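Local atomic coordinates of SnoN,Epimerase SnoN (Streptomyces nogalater, PDB entry 5EP9), a protein that binds iron(III) and 2-oxoglutarate and probably acts as a non-heme iron, 2-oxoglutarate-dependent epimerase in nogalamycin biosynthesis. Residues Y40-Y45 with F175-L181; P117-F121 with R279-R284; L127-K131 with A227-T232; A147-A153 with T247-T253. One frame throughout, in Å; residues are numbered along the deposited sequence.

Contact 1. Residues Y40-Y45 with F175-L181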
loop_
_atom_site.group_PDB
_atom_site.type_symbol
_atom_site.label_atom_id
_atom_site.label_comp_id
_atom_site.label_asym_id
_atom_site.label_seq_id
_atom_site.Cartn_x
_atom_site.Cartn_y
_atom_site.Cartn_z
ATOM N N TYR A 40 15.208 -2.707 3.882
ATOM C CA TYR A 40 14.058 -1.745 3.994
ATOM C C TYR A 40 14.502 -0.310 4.464
ATOM O O TYR A 40 14.122 0.705 3.919
ATOM C CB TYR A 40 12.965 -2.275 4.883
ATOM C CG TYR A 40 11.822 -1.318 5.059
ATOM C CD1 TYR A 40 10.929 -1.109 4.029
ATOM C CD2 TYR A 40 11.607 -0.640 6.239
ATOM C CE1 TYR A 40 9.853 -0.229 4.189
ATOM C CE2 TYR A 40 10.531 0.284 6.402
ATOM C CZ TYR A 40 9.678 0.468 5.393
ATOM O OH TYR A 40 8.642 1.333 5.462
ATOM N N ARG A 41 15.327 -0.252 5.477
ATOM C CA ARG A 41 15.765 1.016 6.032
ATOM C C ARG A 41 16.656 1.800 5.042
ATOM O O ARG A 41 16.485 2.998 4.895
ATOM C CB ARG A 41 16.424 0.803 7.394
ATOM C CG ARG A 41 15.285 0.556 8.427
ATOM C CD ARG A 41 15.705 0.602 9.887
ATOM N NE ARG A 41 17.033 0.011 10.043
ATOM C CZ ARG A 41 17.307 -1.252 10.294
ATOM N NH1 ARG A 41 16.337 -2.143 10.508
ATOM N NH2 ARG A 41 18.617 -1.599 10.420
ATOM N N ARG A 42 17.580 1.107 4.406
ATOM C CA ARG A 42 18.530 1.685 3.411
ATOM C C ARG A 42 17.817 2.113 2.135
ATOM O O ARG A 42 17.933 3.211 1.695
ATOM C CB ARG A 42 19.557 0.650 3.060
ATOM C CG ARG A 42 20.717 1.153 2.188
ATOM C CD ARG A 42 21.923 0.186 2.136
ATOM N NE ARG A 42 21.568 -1.218 2.512
ATOM C CZ ARG A 42 22.037 -1.923 3.577
ATOM N NH1 ARG A 42 22.989 -1.426 4.410
ATOM N NH2 ARG A 42 21.593 -3.182 3.787
ATOM N N ASP A 43 16.944 1.295 1.661
ATOM C CA ASP A 43 16.309 1.557 0.367
ATOM C C ASP A 43 14.979 2.213 0.373
ATOM O O ASP A 43 14.571 2.839 -0.619
ATOM C CB ASP A 43 16.158 0.248 -0.452
ATOM C CG ASP A 43 17.489 -0.396 -0.859
ATOM O OD1 ASP A 43 18.524 0.233 -0.754
ATOM O OD2 ASP A 43 17.441 -1.545 -1.344
ATOM N N GLY A 44 14.215 1.963 1.423
ATOM C CA GLY A 44 12.856 2.512 1.536
ATOM C C GLY A 44 11.788 1.602 0.983
ATOM O O GLY A 44 10.628 1.991 0.907
ATOM N N TYR A 45 12.213 0.428 0.527
ATOM C CA TYR A 45 11.311 -0.616 0.106
ATOM C C TYR A 45 11.988 -1.922 0.273
ATOM O O TYR A 45 13.199 -1.995 0.323
ATOM C CB TYR A 45 10.867 -0.433 -1.371
ATOM C CG TYR A 45 11.933 -0.843 -2.340
ATOM C CD1 TYR A 45 12.998 -0.016 -2.588
ATOM C CD2 TYR A 45 11.926 -2.116 -2.907
ATOM C CE1 TYR A 45 14.025 -0.409 -3.459
ATOM C CE2 TYR A 45 12.912 -2.504 -3.793
ATOM C CZ TYR A 45 13.937 -1.662 -4.046
ATOM O OH TYR A 45 14.939 -2.072 -4.833
ATOM N N PHE A 175 10.807 1.827 -7.722
ATOM C CA PHE A 175 11.082 2.558 -6.531
ATOM C C PHE A 175 12.382 3.322 -6.672
ATOM O O PHE A 175 13.282 2.903 -7.434
ATOM C CB PHE A 175 11.239 1.599 -5.333
ATOM C CG PHE A 175 10.053 0.710 -5.106
ATOM C CD1 PHE A 175 9.005 1.101 -4.329
ATOM C CD2 PHE A 175 10.029 -0.524 -5.649
ATOM C CE1 PHE A 175 7.884 0.234 -4.093
ATOM C CE2 PHE A 175 8.947 -1.380 -5.457
ATOM C CZ PHE A 175 7.868 -0.983 -4.656
ATOM N N VAL A 176 12.516 4.456 -5.982
ATOM C CA VAL A 176 13.835 5.218 -6.023
ATOM C C VAL A 176 14.513 5.005 -4.706
ATOM O O VAL A 176 14.079 5.557 -3.690
ATOM C CB VAL A 176 13.600 6.691 -6.212
ATOM C CG1 VAL A 176 14.923 7.413 -6.259
ATOM C CG2 VAL A 176 12.844 6.971 -7.496
ATOM N N PRO A 177 15.538 4.156 -4.664
ATOM C CA PRO A 177 16.030 3.743 -3.363
ATOM C C PRO A 177 16.647 4.916 -2.665
ATOM O O PRO A 177 17.336 5.745 -3.326
ATOM C CB PRO A 177 17.080 2.636 -3.649
ATOM C CG PRO A 177 17.167 2.555 -5.103
ATOM C CD PRO A 177 15.976 3.224 -5.725
ATOM N N GLY A 178 16.468 4.983 -1.342
ATOM C CA GLY A 178 17.012 6.128 -0.577
ATOM C C GLY A 178 16.168 7.387 -0.639
ATOM O O GLY A 178 16.449 8.342 0.072
ATOM N N SER A 179 15.155 7.437 -1.491
ATOM C CA SER A 179 14.394 8.683 -1.685
ATOM C C SER A 179 13.554 9.049 -0.448
ATOM O O SER A 179 13.197 10.184 -0.213
ATOM C CB SER A 179 13.480 8.569 -2.902
ATOM O OG SER A 179 12.573 7.438 -2.750
ATOM N N HIS A 180 13.302 8.063 0.374
ATOM C CA HIS A 180 12.624 8.257 1.671
ATOM C C HIS A 180 13.422 9.027 2.696
ATOM O O HIS A 180 12.883 9.444 3.690
ATOM C CB HIS A 180 12.160 6.913 2.309
ATOM C CG HIS A 180 13.266 5.999 2.727
ATOM N ND1 HIS A 180 14.323 5.651 1.905
ATOM C CD2 HIS A 180 13.495 5.397 3.910
ATOM C CE1 HIS A 180 15.160 4.877 2.580
ATOM N NE2 HIS A 180 14.661 4.694 3.794
ATOM N N LEU A 181 14.737 9.142 2.466
ATOM C CA LEU A 181 15.635 9.886 3.356
ATOM C C LEU A 181 15.890 11.297 2.921
ATOM O O LEU A 181 16.637 11.988 3.544
ATOM C CB LEU A 181 16.992 9.167 3.422
ATOM C CG LEU A 181 16.877 7.696 3.774
ATOM C CD1 LEU A 181 18.277 7.077 3.627
ATOM C CD2 LEU A 181 16.350 7.554 5.222
#

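Contact 2. Residues P117-F121 with R279-R284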
loop_
_atom_site.group_PDB
_atom_site.type_symbol
_atom_site.label_atom_id
_atom_site.label_comp_id
_atom_site.label_asym_id
_atom_site.label_seq_id
_atom_site.Cartn_x
_atom_site.Cartn_y
_atom_site.Cartn_z
ATOM N N PRO A 117 4.775 -1.104 17.003
ATOM C CA PRO A 117 3.436 -1.623 16.802
ATOM C C PRO A 117 2.679 -0.767 15.816
ATOM O O PRO A 117 2.901 0.445 15.739
ATOM C CB PRO A 117 2.784 -1.517 18.181
ATOM C CG PRO A 117 3.923 -1.452 19.150
ATOM C CD PRO A 117 5.075 -0.838 18.434
ATOM N N LEU A 118 1.829 -1.439 15.051
ATOM C CA LEU A 118 1.117 -0.853 13.991
ATOM C C LEU A 118 -0.369 -1.126 14.077
ATOM O O LEU A 118 -0.807 -2.051 14.713
ATOM C CB LEU A 118 1.622 -1.367 12.650
ATOM C CG LEU A 118 3.103 -1.115 12.255
ATOM C CD1 LEU A 118 3.392 -1.931 11.012
ATOM C CD2 LEU A 118 3.432 0.357 12.022
ATOM N N ARG A 119 -1.097 -0.308 13.338
ATOM C CA ARG A 119 -2.510 -0.455 13.047
ATOM C C ARG A 119 -2.754 -0.451 11.556
ATOM O O ARG A 119 -1.975 0.101 10.770
ATOM C CB ARG A 119 -3.320 0.700 13.632
ATOM C CG ARG A 119 -3.428 0.714 15.122
ATOM C CD ARG A 119 -3.952 2.045 15.657
ATOM N NE ARG A 119 -4.004 2.031 17.108
ATOM C CZ ARG A 119 -4.902 1.317 17.826
ATOM N NH1 ARG A 119 -5.906 0.662 17.264
ATOM N NH2 ARG A 119 -4.818 1.301 19.118
ATOM N N LEU A 120 -3.843 -1.096 11.168
ATOM C CA LEU A 120 -4.295 -1.046 9.782
ATOM C C LEU A 120 -5.028 0.268 9.597
ATOM O O LEU A 120 -5.873 0.612 10.383
ATOM C CB LEU A 120 -5.232 -2.192 9.463
ATOM C CG LEU A 120 -6.008 -2.139 8.144
ATOM C CD1 LEU A 120 -5.077 -2.303 6.959
ATOM C CD2 LEU A 120 -7.086 -3.235 8.085
ATOM N N PHE A 121 -4.720 0.948 8.463
ATOM C CA PHE A 121 -5.425 2.173 8.051
ATOM C C PHE A 121 -6.425 1.900 6.975
ATOM O O PHE A 121 -7.591 2.300 7.037
ATOM C CB PHE A 121 -4.435 3.278 7.565
ATOM C CG PHE A 121 -5.132 4.506 7.043
ATOM C CD1 PHE A 121 -5.912 5.279 7.875
ATOM C CD2 PHE A 121 -4.955 4.919 5.740
ATOM C CE1 PHE A 121 -6.528 6.407 7.414
ATOM C CE2 PHE A 121 -5.576 6.056 5.249
ATOM C CZ PHE A 121 -6.375 6.784 6.089
ATOM N N ARG A 279 -12.145 -0.398 13.646
ATOM C CA ARG A 279 -11.994 0.332 12.386
ATOM C C ARG A 279 -10.506 0.544 11.953
ATOM O O ARG A 279 -10.184 0.659 10.808
ATOM C CB ARG A 279 -12.715 1.672 12.512
ATOM C CG ARG A 279 -12.592 2.570 11.288
ATOM C CD ARG A 279 -12.949 1.849 9.988
ATOM N NE ARG A 279 -12.830 2.780 8.894
ATOM C CZ ARG A 279 -11.703 3.036 8.212
ATOM N NH1 ARG A 279 -10.573 2.367 8.468
ATOM N NH2 ARG A 279 -11.720 3.982 7.245
ATOM N N PHE A 280 -9.617 0.563 12.944
ATOM C CA PHE A 280 -8.146 0.825 12.754
ATOM C C PHE A 280 -7.353 -0.142 13.579
ATOM O O PHE A 280 -6.677 0.241 14.525
ATOM C CB PHE A 280 -7.762 2.239 13.126
ATOM C CG PHE A 280 -8.509 3.288 12.361
ATOM C CD1 PHE A 280 -8.226 3.517 11.043
ATOM C CD2 PHE A 280 -9.477 4.095 12.982
ATOM C CE1 PHE A 280 -8.894 4.513 10.318
ATOM C CE2 PHE A 280 -10.158 5.074 12.268
ATOM C CZ PHE A 280 -9.856 5.285 10.928
ATOM N N PRO A 281 -7.490 -1.443 13.273
ATOM C CA PRO A 281 -7.126 -2.437 14.287
ATOM C C PRO A 281 -5.641 -2.545 14.469
ATOM O O PRO A 281 -4.875 -2.561 13.485
ATOM C CB PRO A 281 -7.743 -3.751 13.734
ATOM C CG PRO A 281 -7.731 -3.516 12.242
ATOM C CD PRO A 281 -8.147 -2.080 12.131
ATOM N N LEU A 282 -5.256 -2.791 15.696
ATOM C CA LEU A 282 -3.935 -3.251 16.008
ATOM C C LEU A 282 -3.621 -4.531 15.191
ATOM O O LEU A 282 -4.430 -5.408 15.101
ATOM C CB LEU A 282 -3.795 -3.535 17.481
ATOM C CG LEU A 282 -3.840 -2.321 18.426
ATOM C CD1 LEU A 282 -4.093 -2.753 19.864
ATOM C CD2 LEU A 282 -2.560 -1.498 18.270
ATOM N N LEU A 283 -2.432 -4.618 14.601
ATOM C CA LEU A 283 -2.014 -5.827 13.917
ATOM C C LEU A 283 -1.633 -6.954 14.834
ATOM O O LEU A 283 -1.562 -8.070 14.423
ATOM C CB LEU A 283 -0.833 -5.555 12.976
ATOM C CG LEU A 283 -1.005 -4.498 11.927
ATOM C CD1 LEU A 283 0.132 -4.542 10.943
ATOM C CD2 LEU A 283 -2.344 -4.533 11.211
ATOM N N ARG A 284 -1.312 -6.674 16.072
ATOM C CA ARG A 284 -0.984 -7.728 17.013
ATOM C C ARG A 284 -1.743 -7.488 18.327
ATOM O O ARG A 284 -1.718 -6.412 18.843
ATOM C CB ARG A 284 0.533 -7.765 17.193
ATOM C CG ARG A 284 1.081 -8.622 18.326
ATOM C CD ARG A 284 2.572 -8.406 18.490
ATOM N NE ARG A 284 2.809 -7.040 19.052
ATOM C CZ ARG A 284 3.805 -6.174 18.772
ATOM N NH1 ARG A 284 4.782 -6.468 17.919
ATOM N NH2 ARG A 284 3.831 -4.971 19.357
HETATM O O HOH W 1 0.038 -3.785 16.851
HETATM O O HOH W 2 -9.226 4.515 6.040
#

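Contact 3. Residues L127-K131 with A227-T232. With AKG (2-oxoglutaric acid), chain E.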
loop_
_atom_site.group_PDB
_atom_site.type_symbol
_atom_site.label_atom_id
_atom_site.label_comp_id
_atom_site.label_asym_id
_atom_site.label_seq_id
_atom_site.Cartn_x
_atom_site.Cartn_y
_atom_site.Cartn_z
ATOM N N LEU A 127 -6.689 -2.793 -9.683
ATOM C CA LEU A 127 -6.769 -3.358 -11.022
ATOM C C LEU A 127 -6.207 -2.374 -12.086
ATOM O O LEU A 127 -6.666 -1.259 -12.195
ATOM C CB LEU A 127 -8.224 -3.602 -11.355
ATOM C CG LEU A 127 -8.584 -4.000 -12.783
ATOM C CD1 LEU A 127 -7.985 -5.348 -13.144
ATOM C CD2 LEU A 127 -10.104 -4.009 -12.975
ATOM N N LYS A 128 -5.247 -2.845 -12.843
ATOM C CA LYS A 128 -4.873 -2.251 -14.122
ATOM C C LYS A 128 -5.085 -3.198 -15.227
ATOM O O LYS A 128 -4.589 -4.300 -15.223
ATOM C CB LYS A 128 -3.381 -1.870 -14.231
ATOM C CG LYS A 128 -2.938 -0.692 -13.490
ATOM C CD LYS A 128 -1.504 -0.342 -14.001
ATOM C CE LYS A 128 -0.865 0.719 -13.126
ATOM N NZ LYS A 128 -1.079 2.084 -13.633
ATOM N N GLU A 129 -5.841 -2.753 -16.187
ATOM C CA GLU A 129 -6.122 -3.535 -17.350
ATOM C C GLU A 129 -6.528 -2.693 -18.507
ATOM O O GLU A 129 -6.932 -1.560 -18.354
ATOM C CB GLU A 129 -7.281 -4.518 -17.080
ATOM C CG GLU A 129 -8.623 -3.823 -16.943
ATOM C CD GLU A 129 -9.767 -4.790 -16.722
ATOM O OE1 GLU A 129 -9.572 -6.045 -16.767
ATOM O OE2 GLU A 129 -10.876 -4.264 -16.546
ATOM N N ASN A 130 -6.342 -3.276 -19.683
ATOM C CA ASN A 130 -6.816 -2.675 -20.965
ATOM C C ASN A 130 -8.259 -3.089 -21.294
ATOM O O ASN A 130 -8.581 -4.259 -21.285
ATOM C CB ASN A 130 -5.905 -3.068 -22.091
ATOM C CG ASN A 130 -4.481 -2.626 -21.822
ATOM O OD1 ASN A 130 -4.225 -1.460 -21.677
ATOM N ND2 ASN A 130 -3.568 -3.561 -21.785
ATOM N N LYS A 131 -9.106 -2.116 -21.513
ATOM C CA LYS A 131 -10.486 -2.360 -21.910
ATOM C C LYS A 131 -10.556 -1.833 -23.320
ATOM O O LYS A 131 -9.620 -1.181 -23.831
ATOM C CB LYS A 131 -11.538 -1.587 -21.049
ATOM C CG LYS A 131 -11.645 -1.870 -19.555
ATOM C CD LYS A 131 -12.206 -0.636 -18.823
ATOM C CE LYS A 131 -11.986 -0.608 -17.302
ATOM N NZ LYS A 131 -10.653 -0.079 -16.909
ATOM N N ALA A 227 4.579 3.064 -11.346
ATOM C CA ALA A 227 4.279 1.783 -11.921
ATOM C C ALA A 227 4.017 1.926 -13.371
ATOM O O ALA A 227 3.482 2.971 -13.844
ATOM C CB ALA A 227 3.036 1.112 -11.233
ATOM N N GLY A 228 4.330 0.867 -14.092
ATOM C CA GLY A 228 4.108 0.885 -15.566
ATOM C C GLY A 228 2.647 0.737 -15.908
ATOM O O GLY A 228 1.786 0.414 -15.070
ATOM N N ALA A 229 2.352 0.996 -17.175
ATOM C CA ALA A 229 1.060 0.627 -17.763
ATOM C C ALA A 229 1.003 -0.880 -17.807
ATOM O O ALA A 229 2.029 -1.566 -17.894
ATOM C CB ALA A 229 0.919 1.220 -19.176
ATOM N N ASN A 230 -0.188 -1.425 -17.764
ATOM C CA ASN A 230 -0.328 -2.814 -18.164
ATOM C C ASN A 230 -0.452 -2.877 -19.688
ATOM O O ASN A 230 -1.485 -2.479 -20.222
ATOM C CB ASN A 230 -1.554 -3.473 -17.494
ATOM C CG ASN A 230 -1.672 -4.948 -17.802
ATOM O OD1 ASN A 230 -0.873 -5.555 -18.556
ATOM N ND2 ASN A 230 -2.701 -5.554 -17.182
ATOM N N SER A 231 0.609 -3.312 -20.367
ATOM C CA SER A 231 0.530 -3.527 -21.798
ATOM C C SER A 231 0.217 -4.972 -22.234
ATOM O O SER A 231 0.294 -5.264 -23.327
ATOM C CB SER A 231 1.807 -3.037 -22.466
ATOM O OG SER A 231 2.833 -3.874 -22.091
ATOM N N THR A 232 -0.230 -5.830 -21.331
ATOM C CA THR A 232 -0.651 -7.175 -21.663
ATOM C C THR A 232 -2.183 -7.285 -21.669
ATOM O O THR A 232 -2.896 -6.418 -21.191
ATOM C CB THR A 232 -0.116 -8.240 -20.641
ATOM O OG1 THR A 232 -0.879 -8.234 -19.407
ATOM C CG2 THR A 232 1.366 -7.972 -20.339
HETATM C C1 AKG E . 0.961 2.470 -3.605
HETATM O O1 AKG E . 1.296 3.337 -2.756
HETATM O O2 AKG E . 0.716 1.281 -3.286
HETATM C C2 AKG E . 0.902 2.832 -5.041
HETATM O O5 AKG E . 1.165 4.003 -5.379
HETATM C C3 AKG E . 0.494 1.722 -6.038
HETATM C C4 AKG E . 0.622 2.063 -7.519
HETATM C C5 AKG E . 0.191 0.986 -8.487
HETATM O O3 AKG E . -0.152 -0.127 -8.049
HETATM O O4 AKG E . 0.139 1.242 -9.730
HETATM O O HOH W 3 -5.252 -6.014 -19.610
#

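Contact 4. Residues A147-A153 with T247-T253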
loop_
_atom_site.group_PDB
_atom_site.type_symbol
_atom_site.label_atom_id
_atom_site.label_comp_id
_atom_site.label_asym_id
_atom_site.label_seq_id
_atom_site.Cartn_x
_atom_site.Cartn_y
_atom_site.Cartn_z
ATOM N N ALA A 147 -0.710 12.263 1.294
ATOM C CA ALA A 147 -2.103 11.963 1.161
ATOM C C ALA A 147 -2.734 11.240 2.379
ATOM O O ALA A 147 -3.926 10.876 2.348
ATOM C CB ALA A 147 -2.281 11.092 -0.084
ATOM N N PHE A 148 -1.903 10.950 3.376
ATOM C CA PHE A 148 -2.324 10.232 4.609
ATOM C C PHE A 148 -2.780 11.250 5.682
ATOM O O PHE A 148 -1.988 12.076 6.144
ATOM C CB PHE A 148 -1.210 9.343 5.157
ATOM C CG PHE A 148 -0.833 8.176 4.285
ATOM C CD1 PHE A 148 -1.720 7.625 3.345
ATOM C CD2 PHE A 148 0.402 7.601 4.404
ATOM C CE1 PHE A 148 -1.387 6.519 2.578
ATOM C CE2 PHE A 148 0.718 6.507 3.666
ATOM C CZ PHE A 148 -0.170 5.966 2.758
ATOM N N PRO A 149 -4.077 11.265 6.012
ATOM C CA PRO A 149 -4.577 12.153 7.012
ATOM C C PRO A 149 -4.367 11.656 8.463
ATOM O O PRO A 149 -5.290 11.621 9.277
ATOM C CB PRO A 149 -6.085 12.201 6.682
ATOM C CG PRO A 149 -6.373 10.764 6.364
ATOM C CD PRO A 149 -5.138 10.319 5.590
ATOM N N PHE A 150 -3.124 11.350 8.794
ATOM C CA PHE A 150 -2.798 11.052 10.173
ATOM C C PHE A 150 -1.386 11.562 10.510
ATOM O O PHE A 150 -0.525 11.767 9.646
ATOM C CB PHE A 150 -3.015 9.571 10.477
ATOM C CG PHE A 150 -2.398 8.608 9.489
ATOM C CD1 PHE A 150 -1.086 8.218 9.656
ATOM C CD2 PHE A 150 -3.127 8.055 8.465
ATOM C CE1 PHE A 150 -0.478 7.317 8.818
ATOM C CE2 PHE A 150 -2.538 7.183 7.602
ATOM C CZ PHE A 150 -1.217 6.803 7.768
ATOM N N SER A 151 -1.174 11.660 11.795
ATOM C CA SER A 151 -0.021 12.322 12.420
ATOM C C SER A 151 1.300 11.647 12.110
ATOM O O SER A 151 2.291 12.296 12.004
ATOM C CB SER A 151 -0.267 12.398 13.977
ATOM O OG SER A 151 -0.427 11.086 14.531
ATOM N N THR A 152 1.275 10.329 11.888
ATOM C CA THR A 152 2.499 9.556 11.636
ATOM C C THR A 152 2.673 9.150 10.179
ATOM O O THR A 152 3.294 8.176 9.862
ATOM C CB THR A 152 2.522 8.313 12.516
ATOM O OG1 THR A 152 1.352 7.535 12.251
ATOM C CG2 THR A 152 2.539 8.717 13.995
ATOM N N ALA A 153 2.046 9.926 9.313
ATOM C CA ALA A 153 2.097 9.708 7.874
ATOM C C ALA A 153 3.505 9.474 7.325
ATOM O O ALA A 153 3.715 8.582 6.503
ATOM C CB ALA A 153 1.515 10.944 7.160
ATOM N N THR A 247 0.173 4.679 17.557
ATOM C CA THR A 247 -0.173 5.983 18.152
ATOM C C THR A 247 -0.696 7.040 17.162
ATOM O O THR A 247 -0.795 8.183 17.479
ATOM C CB THR A 247 1.060 6.618 18.830
ATOM O OG1 THR A 247 2.071 6.896 17.849
ATOM C CG2 THR A 247 1.627 5.700 19.950
ATOM N N ALA A 248 -0.964 6.646 15.944
ATOM C CA ALA A 248 -1.507 7.560 14.975
ATOM C C ALA A 248 -2.762 8.289 15.438
ATOM O O ALA A 248 -3.677 7.689 15.942
ATOM C CB ALA A 248 -1.816 6.842 13.690
ATOM N N ALA A 249 -2.756 9.580 15.160
ATOM C CA ALA A 249 -3.885 10.446 15.335
ATOM C C ALA A 249 -4.316 11.137 14.072
ATOM O O ALA A 249 -3.514 11.419 13.211
ATOM C CB ALA A 249 -3.659 11.502 16.487
ATOM N N TYR A 250 -5.620 11.470 14.049
ATOM C CA TYR A 250 -6.206 12.104 12.873
ATOM C C TYR A 250 -5.522 13.464 12.607
ATOM O O TYR A 250 -5.415 14.280 13.513
ATOM C CB TYR A 250 -7.718 12.301 13.022
ATOM C CG TYR A 250 -8.388 12.834 11.758
ATOM C CD1 TYR A 250 -8.438 12.078 10.596
ATOM C CD2 TYR A 250 -9.039 14.067 11.754
ATOM C CE1 TYR A 250 -9.063 12.547 9.456
ATOM C CE2 TYR A 250 -9.691 14.549 10.619
ATOM C CZ TYR A 250 -9.676 13.793 9.478
ATOM O OH TYR A 250 -10.298 14.219 8.365
ATOM N N ARG A 251 -5.177 13.681 11.364
ATOM C CA ARG A 251 -4.606 14.953 10.927
ATOM C C ARG A 251 -5.050 15.288 9.526
ATOM O O ARG A 251 -4.515 14.727 8.583
ATOM C CB ARG A 251 -3.052 14.906 10.992
ATOM C CG ARG A 251 -2.419 16.311 10.890
ATOM C CD ARG A 251 -0.892 16.332 10.917
ATOM N NE ARG A 251 -0.328 15.546 9.855
ATOM C CZ ARG A 251 0.952 15.134 9.785
ATOM N NH1 ARG A 251 1.837 15.439 10.738
ATOM N NH2 ARG A 251 1.369 14.446 8.719
ATOM N N PRO A 252 -6.023 16.185 9.356
ATOM C CA PRO A 252 -6.514 16.443 8.006
ATOM C C PRO A 252 -5.433 16.995 7.051
ATOM O O PRO A 252 -4.590 17.751 7.453
ATOM C CB PRO A 252 -7.591 17.500 8.190
ATOM C CG PRO A 252 -7.838 17.645 9.637
ATOM C CD PRO A 252 -6.656 17.052 10.340
ATOM N N THR A 253 -5.426 16.488 5.845
ATOM C CA THR A 253 -4.577 17.024 4.766
ATOM C C THR A 253 -5.136 18.314 4.226
ATOM O O THR A 253 -4.426 19.088 3.631
ATOM C CB THR A 253 -4.521 16.104 3.553
ATOM O OG1 THR A 253 -5.853 15.968 3.002
ATOM C CG2 THR A 253 -4.047 14.735 3.932
HETATM O O HOH W 4 0.341 13.551 5.899
HETATM O O HOH W 5 -1.956 14.755 7.612
HETATM O O HOH W 6 0.860 10.488 16.892
#

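Contact 1. Residues Y40-Y45 with F175-L181
A helix end packs against a loop here, with one aromatic stack and two hydrogen bonds: the C-terminal turn of helix 30-43 and Y45 meet F175-L181, all within the 14-202 part of the fusion. H180 CG sits between its backbone N and carbonyl carbon (chi1 66°), which lays the ring flat over G44, whose CA is 3.4 Å from the ring centroid, 9° off the normal. A side chain on G44 would collide with H180 ND1 and, at these backbone angles, press on the preceding carbonyl O. H180 NE2 donates to R41 O (2.7 Å), the oxygen in the imidazole plane. In the cupin-clan, double-stranded beta-helix fold, this joins the start of edge strand 45-48 of the larger sheet to the loop after strand 173-175 of the smaller one. The Y45 and F175 rings form an offset stack, planes 4° apart and centroids 4.5 Å apart. F175 also lies beside H219 and the iron ligand H225. At the type II turn V176-S179, G178 N donates to D43 O (3.0 Å), from above the carbonyl plane.

Contact 2. Residues P117-F121 with R279-R284
The R119 guanidinium carries L282 CD2 centrally over one face, 3.6 Å above its plane, while its edge meets F280 O. In the cupin-type beta-helix fold this marks a single antiparallel bridge, R119 with L282, a non-hydrogen-bonded pair by which the C-terminal loop (203-305 part of the fusion) flanks the start of strand 118-128 (14-202 part). The R119 chain, extended from CG to NE, carries NH1 to F280 O, a bond of 2.9 Å with the oxygen within 1° of the guanidinium plane; NE is bonded to A246 O. F280 CZ lies over the rim of one face of the R279 guanidinium, whose edge turns to F121 O in a weak NH1 bond; NH2 also donates to P262 O. The F280 ring presents its edge to L120 O, and its CE1 lies beside F121 CD1. Two backbone bonds frame the bridge: L283 N to L118 O at 3.0 Å, with 171° at the hydrogen, and L120 N to P281 O at 2.9 Å. L283 spreads its methyls along the strand, CD1 on L118 CB and CD2 near L120 CB. Water 2 bridges the two segments, donating to F121 O at 2.9 Å and accepting from R279 NH2 at 2.8 Å.

Contact 3. Residues L127-K131 with A227-T232
N230 brings its amide edge to K128 O; K128 CB and N230 CB meet at 4.1 Å, and from there the two side chains diverge, K128 heading for 2-oxoglutarate. The pair lies beside the cosubstrate pocket of the cupin-type double-stranded beta-helix, to which K128 and A227 belong, where the end of strand 118-128 (14-202 part of the fusion) meets the loop after strand 225-227 (203-305 part). N230 CG swings opposite the backbone N (chi1 -176°), which sends ND2 to K128 O in a nearly straight bond (3.0 Å, 169°); the acceptor lies in the amide plane, but the donor stands above the carbonyl plane. ND2 also serves E234 O. OD1 closes an Asx turn, accepting from T232 N and from T232 OG1. Replacing this amide by a leucine is likely to leave the K128 and E234 carbonyls without their shared donor and T232 N without its turn acceptor. K128 CE lies 3.3 Å from G228 O and 3.6 Å from O4 of 2-oxoglutarate, whereas NZ is held by V83 O, V137 O and T139 OG1. N130 ND2 bridges two loop carbonyls, N230 O and T232 O, and its OD1 accepts from S136 N. Water 3 accepts from N130 N and donates to T232 O, each at 2.9 Å.

Contact 4. Residues A147-A153 with T247-T253
S151 holds OG between its backbone N and carbonyl carbon (chi1 60°), the crowded position, which points the hydroxyl at A249 and gives the bond A249 N to OG (2.8 Å). In return S151 N donates to A249 O (2.7 Å), nearly along the C=O axis, so one residue grips both polar backbone atoms of A249. Without this hydroxyl, as in an alanine here, A249 N would probably lack its acceptor and water 6, which links OG to T247 O, one anchor. R251 extends from CB and then bends at chi3 (58°), laying a guanidinium face over S151 CA. R251 N reaches P149 O at 2.9 Å, completing the single F150-Y250 bridge. P149, centre of an inverse gamma turn, packs CB on Y250 CE1. Segment 147-153 belongs to the 14-202 part of the fusion, 247-253 to the 203-305 part; both are loops of the cupin-type barrel, and F148 reaches near the iron ligand D144. The R251 guanidinium joins 147-153 through waters 4 and 5, and E271 beside its side chain may temper its charge.

From the N terminus, contact 1 opens first, at the end of helix 30-43, and closes its loop at 175-181, wholly inside the 14-202 part of the fusion. It crosses the other three contacts, each of which joins that part to the 203-305 part. Contact 2 opens at 117-121, contact 3 at 127-131 and contact 4 at 147-153; they close in the order 3, 4, 2. Contacts 3 and 4 cross each other, and both nest within the loop closed by contact 2. Strand 118-128 serves contacts 2 and 3 at its two ends, their centres about 31 Å apart. Contacts 2 and 4 touch, F121 CG lying 3.8 Å from F150 CE2, which ties strand 118-128 to the loop 147-153.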